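Local coordinates for OmpA family protein (Escherichia coli, PDB 5M38) that probably binds peptidoglycan, as the OmpA-like domain of the TagL component of a type VI secretion system, at residues L27-L31 with V68-M72; G46-N50 with G89-P93. All coordinates share one frame; numbering follows the deposited sequence.

Contact 1. Residues L27-L31 with V68-M72; sequences LVNAL and VRDWM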
loop_
_atom_site.group_PDB
_atom_site.type_symbol
_atom_site.label_atom_id
_atom_site.label_comp_id
_atom_site.label_asym_id
_atom_site.label_seq_id
_atom_site.Cartn_x
_atom_site.Cartn_y
_atom_site.Cartn_z
ATOM N N LEU A 27 -6.983 -6.971 3.712
ATOM C CA LEU A 27 -7.548 -5.641 3.848
ATOM C C LEU A 27 -8.388 -5.523 5.110
ATOM O O LEU A 27 -8.305 -4.496 5.794
ATOM C CB LEU A 27 -8.329 -5.252 2.594
ATOM C CG LEU A 27 -7.478 -5.076 1.331
ATOM C CD1 LEU A 27 -8.323 -5.250 0.103
ATOM C CD2 LEU A 27 -6.695 -3.739 1.314
ATOM N N VAL A 28 -9.121 -6.594 5.464
ATOM C CA VAL A 28 -9.976 -6.595 6.641
ATOM C C VAL A 28 -9.131 -6.563 7.964
ATOM O O VAL A 28 -9.461 -5.763 8.849
ATOM C CB VAL A 28 -11.078 -7.681 6.594
ATOM C CG1 VAL A 28 -10.536 -9.085 6.687
ATOM C CG2 VAL A 28 -12.142 -7.438 7.651
ATOM N N ASN A 29 -8.005 -7.318 8.061
ATOM C CA ASN A 29 -7.176 -7.237 9.275
ATOM C C ASN A 29 -6.506 -5.867 9.429
ATOM O O ASN A 29 -6.384 -5.365 10.553
ATOM C CB ASN A 29 -6.187 -8.384 9.483
ATOM C CG ASN A 29 -5.414 -8.949 8.318
ATOM O OD1 ASN A 29 -4.505 -8.317 7.745
ATOM N ND2 ASN A 29 -5.738 -10.195 7.986
ATOM N N ALA A 30 -6.144 -5.249 8.289
ATOM C CA ALA A 30 -5.588 -3.900 8.223
ATOM C C ALA A 30 -6.634 -2.862 8.682
ATOM O O ALA A 30 -6.270 -1.926 9.388
ATOM C CB ALA A 30 -5.138 -3.590 6.809
ATOM N N LEU A 31 -7.926 -3.063 8.322
ATOM C CA LEU A 31 -9.054 -2.210 8.714
ATOM C C LEU A 31 -9.350 -2.273 10.217
ATOM O O LEU A 31 -9.774 -1.271 10.789
ATOM C CB LEU A 31 -10.304 -2.543 7.878
ATOM C CG LEU A 31 -11.600 -1.766 8.125
ATOM C CD1 LEU A 31 -11.398 -0.286 7.978
ATOM C CD2 LEU A 31 -12.633 -2.173 7.146
ATOM N N VAL A 68 -6.010 1.027 -2.237
ATOM C CA VAL A 68 -6.113 0.614 -0.829
ATOM C C VAL A 68 -6.936 1.639 -0.032
ATOM O O VAL A 68 -7.824 1.230 0.725
ATOM C CB VAL A 68 -4.736 0.277 -0.201
ATOM C CG1 VAL A 68 -4.845 0.050 1.312
ATOM C CG2 VAL A 68 -4.116 -0.944 -0.886
ATOM N N ARG A 69 -6.690 2.953 -0.237
ATOM C CA ARG A 69 -7.445 4.020 0.433
ATOM C C ARG A 69 -8.924 3.917 0.084
ATOM O O ARG A 69 -9.754 4.000 0.990
ATOM C CB ARG A 69 -6.926 5.421 0.063
ATOM C CG ARG A 69 -7.932 6.520 0.445
ATOM C CD ARG A 69 -7.590 7.923 0.044
ATOM N NE ARG A 69 -7.256 8.084 -1.376
ATOM C CZ ARG A 69 -8.153 8.078 -2.345
ATOM N NH1 ARG A 69 -9.429 7.881 -2.068
ATOM N NH2 ARG A 69 -7.778 8.231 -3.605
ATOM N N ASP A 70 -9.254 3.760 -1.233
ATOM C CA ASP A 70 -10.626 3.643 -1.736
ATOM C C ASP A 70 -11.380 2.533 -1.031
ATOM O O ASP A 70 -12.518 2.750 -0.623
ATOM C CB ASP A 70 -10.647 3.414 -3.253
ATOM C CG ASP A 70 -10.155 4.570 -4.099
ATOM O OD1 ASP A 70 -9.966 5.674 -3.552
ATOM O OD2 ASP A 70 -9.961 4.375 -5.312
ATOM N N TRP A 71 -10.738 1.363 -0.844
ATOM C CA TRP A 71 -11.304 0.219 -0.151
ATOM C C TRP A 71 -11.557 0.588 1.297
ATOM O O TRP A 71 -12.647 0.322 1.795
ATOM C CB TRP A 71 -10.372 -0.995 -0.226
ATOM C CG TRP A 71 -11.025 -2.274 0.210
ATOM C CD1 TRP A 71 -11.662 -3.175 -0.588
ATOM C CD2 TRP A 71 -11.157 -2.766 1.557
ATOM N NE1 TRP A 71 -12.150 -4.215 0.164
ATOM C CE2 TRP A 71 -11.849 -3.996 1.485
ATOM C CE3 TRP A 71 -10.744 -2.296 2.817
ATOM C CZ2 TRP A 71 -12.115 -4.777 2.619
ATOM C CZ3 TRP A 71 -11.005 -3.077 3.938
ATOM C CH2 TRP A 71 -11.687 -4.296 3.835
ATOM N N MET A 72 -10.546 1.167 1.991
ATOM C CA MET A 72 -10.682 1.542 3.402
ATOM C C MET A 72 -11.807 2.557 3.595
ATOM O O MET A 72 -12.546 2.487 4.569
ATOM C CB MET A 72 -9.355 2.088 3.974
ATOM C CG MET A 72 -8.206 1.087 3.993
ATOM S SD MET A 72 -8.542 -0.387 4.993
ATOM C CE MET A 72 -7.246 -1.472 4.389
#
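Leu-27 lies along one face of the Trp-71 indole. Leu-27 CB stands 3.5 Å from the centroid of the six-membered ring of Trp-71, only 5° off the ring normal, a CH-pi contact over the face. Beyond CG the two methyls part. Leu-27 CD1 reaches over the five-membered ring on the same face, 4.0 Å from Trp-71 NE1 and about as far from the other four atoms. Leu-27 CD2 turns inward, 3.9 Å from Met-72 CE and 4.2 Å from Val-68 CG1. Trp-71 reaches this position because its CG is anti to the backbone N (chi1 -168°), which swings the ring toward helix 24-36. One turn on, Leu-31 CD2 meets Trp-71 CZ3 at 3.7 Å, while the Met-72 thioether passes Leu-31 CB and ends with Met-72 CE 3.8 Å from Ala-30 CB. No hydrogen bond crosses the interface, and the segment axes stay 11.0 Å apart at a crossing angle of -67°. Large apolar side chains fill that separation. Val-68 and Met-72 also touch Ile-111 of strand 108-112, tying this interhelical core to the sheet in the alpha/beta sandwich of OmpA-like domains.

Contact 2. Residues G46-N50 with G89-P93; sequences GHTDN and GESRP
Thr-48 and Gly-89 make the direct hydrogen bond of this contact: Thr-48 N donates to Gly-89 O at 2.8 Å. The N-H points nearly straight at the oxygen (173°), but the donor stands above the carbonyl plane, 41° out of it. A second bond stays within 46-50. Thr-48 OG1 lies between its own N and carbonyl carbon, and from there it donates to Asp-49 O at 3.0 Å, in the carbonyl plane and on a lone pair.

Water-mediated bonds extend the link. One water, in the plane of the His-47 ring at its edge, is 2.7 Å from His-47 ND1, donates to Gly-89 O at 2.9 Å and accepts from Arg-92 N at 2.8 Å. Gly-89 O thus receives both a backbone N-H and a water, while Gly-89 N is held by Ser-61 of helix 54-74. Where the chain leaves strand 83-89, Gly-89 has a phi of 66°, a backbone conformation that glycine adopts more easily than other residues.

Van der Waals contacts complete the interface. Arg-92 CB lies 3.9 Å from His-47 CE1, the two side chains crossing at a slant, and Glu-90 CB lies against Asp-49 O. Further out, Glu-90 OE1 comes 3.4 Å from Asn-50 CB.

The Asp-49 carboxylate is engaged apart from these groups: OD2 forms a salt bridge with Arg-107, and Arg-103 of helix 100-106 also touches the side chain. Here the parallel neighbours 42-47 and 83-89 give way to loops, and the Gly-His-Thr-Asp sequence matches a recurrent motif of OmpA-like domains, whose aspartate in relatives lies at the site for the peptidoglycan peptide, consistent with a similar place here.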
loop_
_atom_site.group_PDB
_atom_site.type_symbol
_atom_site.label_atom_id
_atom_site.label_comp_id
_atom_site.label_asym_id
_atom_site.label_seq_id
_atom_site.Cartn_x
_atom_site.Cartn_y
_atom_site.Cartn_z
ATOM N N GLY A 46 2.607 3.745 -1.265
ATOM C CA GLY A 46 2.841 2.706 -2.255
ATOM C C GLY A 46 4.303 2.626 -2.646
ATOM O O GLY A 46 4.960 3.665 -2.793
ATOM N N HIS A 47 4.837 1.391 -2.790
ATOM C CA HIS A 47 6.236 1.140 -3.168
ATOM C C HIS A 47 6.331 -0.050 -4.104
ATOM O O HIS A 47 5.522 -0.973 -4.023
ATOM C CB HIS A 47 7.115 0.828 -1.936
ATOM C CG HIS A 47 6.943 1.734 -0.758
ATOM N ND1 HIS A 47 7.779 2.810 -0.558
ATOM C CD2 HIS A 47 6.053 1.675 0.254
ATOM C CE1 HIS A 47 7.378 3.372 0.567
ATOM N NE2 HIS A 47 6.321 2.735 1.079
ATOM N N THR A 48 7.367 -0.037 -4.960
ATOM C CA THR A 48 7.754 -1.064 -5.932
ATOM C C THR A 48 9.253 -1.407 -5.706
ATOM O O THR A 48 9.903 -0.833 -4.828
ATOM C CB THR A 48 7.568 -0.519 -7.381
ATOM O OG1 THR A 48 8.561 0.458 -7.650
ATOM C CG2 THR A 48 6.190 0.070 -7.658
ATOM N N ASP A 49 9.804 -2.304 -6.537
ATOM C CA ASP A 49 11.232 -2.639 -6.578
ATOM C C ASP A 49 11.851 -1.810 -7.748
ATOM O O ASP A 49 11.190 -0.884 -8.236
ATOM C CB ASP A 49 11.420 -4.154 -6.767
ATOM C CG ASP A 49 10.722 -4.817 -7.949
ATOM O OD1 ASP A 49 10.162 -4.096 -8.800
ATOM O OD2 ASP A 49 10.734 -6.061 -8.020
ATOM N N ASN A 50 13.070 -2.139 -8.218
ATOM C CA ASN A 50 13.700 -1.377 -9.308
ATOM C C ASN A 50 13.437 -1.948 -10.713
ATOM O O ASN A 50 13.937 -1.402 -11.698
ATOM C CB ASN A 50 15.203 -1.204 -9.059
ATOM C CG ASN A 50 15.980 -2.487 -8.989
ATOM O OD1 ASN A 50 15.423 -3.587 -8.859
ATOM N ND2 ASN A 50 17.295 -2.378 -9.047
ATOM N N GLY A 89 7.484 4.721 -5.491
ATOM C CA GLY A 89 8.126 3.951 -6.545
ATOM C C GLY A 89 9.205 3.058 -5.985
ATOM O O GLY A 89 8.943 2.245 -5.096
ATOM N N GLU A 90 10.432 3.229 -6.486
ATOM C CA GLU A 90 11.602 2.455 -6.071
ATOM C C GLU A 90 12.489 3.215 -5.086
ATOM O O GLU A 90 13.568 2.741 -4.722
ATOM C CB GLU A 90 12.410 2.071 -7.314
ATOM C CG GLU A 90 13.017 3.247 -8.061
ATOM C CD GLU A 90 14.230 2.868 -8.878
ATOM O OE1 GLU A 90 14.115 1.942 -9.714
ATOM O OE2 GLU A 90 15.288 3.518 -8.710
ATOM N N SER A 91 12.033 4.414 -4.682
ATOM C CA SER A 91 12.750 5.395 -3.891
ATOM C C SER A 91 12.961 5.024 -2.401
ATOM O O SER A 91 13.972 5.472 -1.855
ATOM C CB SER A 91 12.085 6.755 -4.049
ATOM O OG SER A 91 11.739 7.391 -2.831
ATOM N N ARG A 92 12.061 4.231 -1.748
ATOM C CA ARG A 92 12.206 3.875 -0.320
ATOM C C ARG A 92 12.274 2.357 -0.062
ATOM O O ARG A 92 11.354 1.811 0.569
ATOM C CB ARG A 92 11.109 4.522 0.572
ATOM C CG ARG A 92 10.925 6.043 0.470
ATOM C CD ARG A 92 12.004 6.847 1.164
ATOM N NE ARG A 92 11.736 8.285 1.094
ATOM C CZ ARG A 92 12.393 9.153 0.326
ATOM N NH1 ARG A 92 13.402 8.732 -0.440
ATOM N NH2 ARG A 92 12.069 10.434 0.322
ATOM N N PRO A 93 13.359 1.643 -0.475
ATOM C CA PRO A 93 13.390 0.190 -0.230
ATOM C C PRO A 93 13.571 -0.231 1.227
ATOM O O PRO A 93 14.203 0.490 1.986
ATOM C CB PRO A 93 14.547 -0.302 -1.105
ATOM C CG PRO A 93 15.394 0.859 -1.307
ATOM C CD PRO A 93 14.543 2.082 -1.241
HETATM O O HOH W 1 9.795 2.700 -2.370
#

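Contacts 1 and 2 lie on opposite sides of the centre of the chain, their own centres about 20 Å apart and their nearest atoms about 8 Å apart, so they do not touch. Along the chain their segments alternate: 27-31, 46-50, 68-72, 89-93. Helix 54-74 relates them, carrying Val-68 to Met-72 into the apolar interface with helix 24-36 while, nearer its beginning, Asn-57 and Ser-61 touch Thr-48. Contact 1 is made almost wholly by apolar side chains of two helices and has no hydrogen bond across it; contact 2 joins two strand ends by a direct hydrogen bond and a water bridge. By analogy with related domains, contact 2 is the one nearer the probable peptidoglycan site.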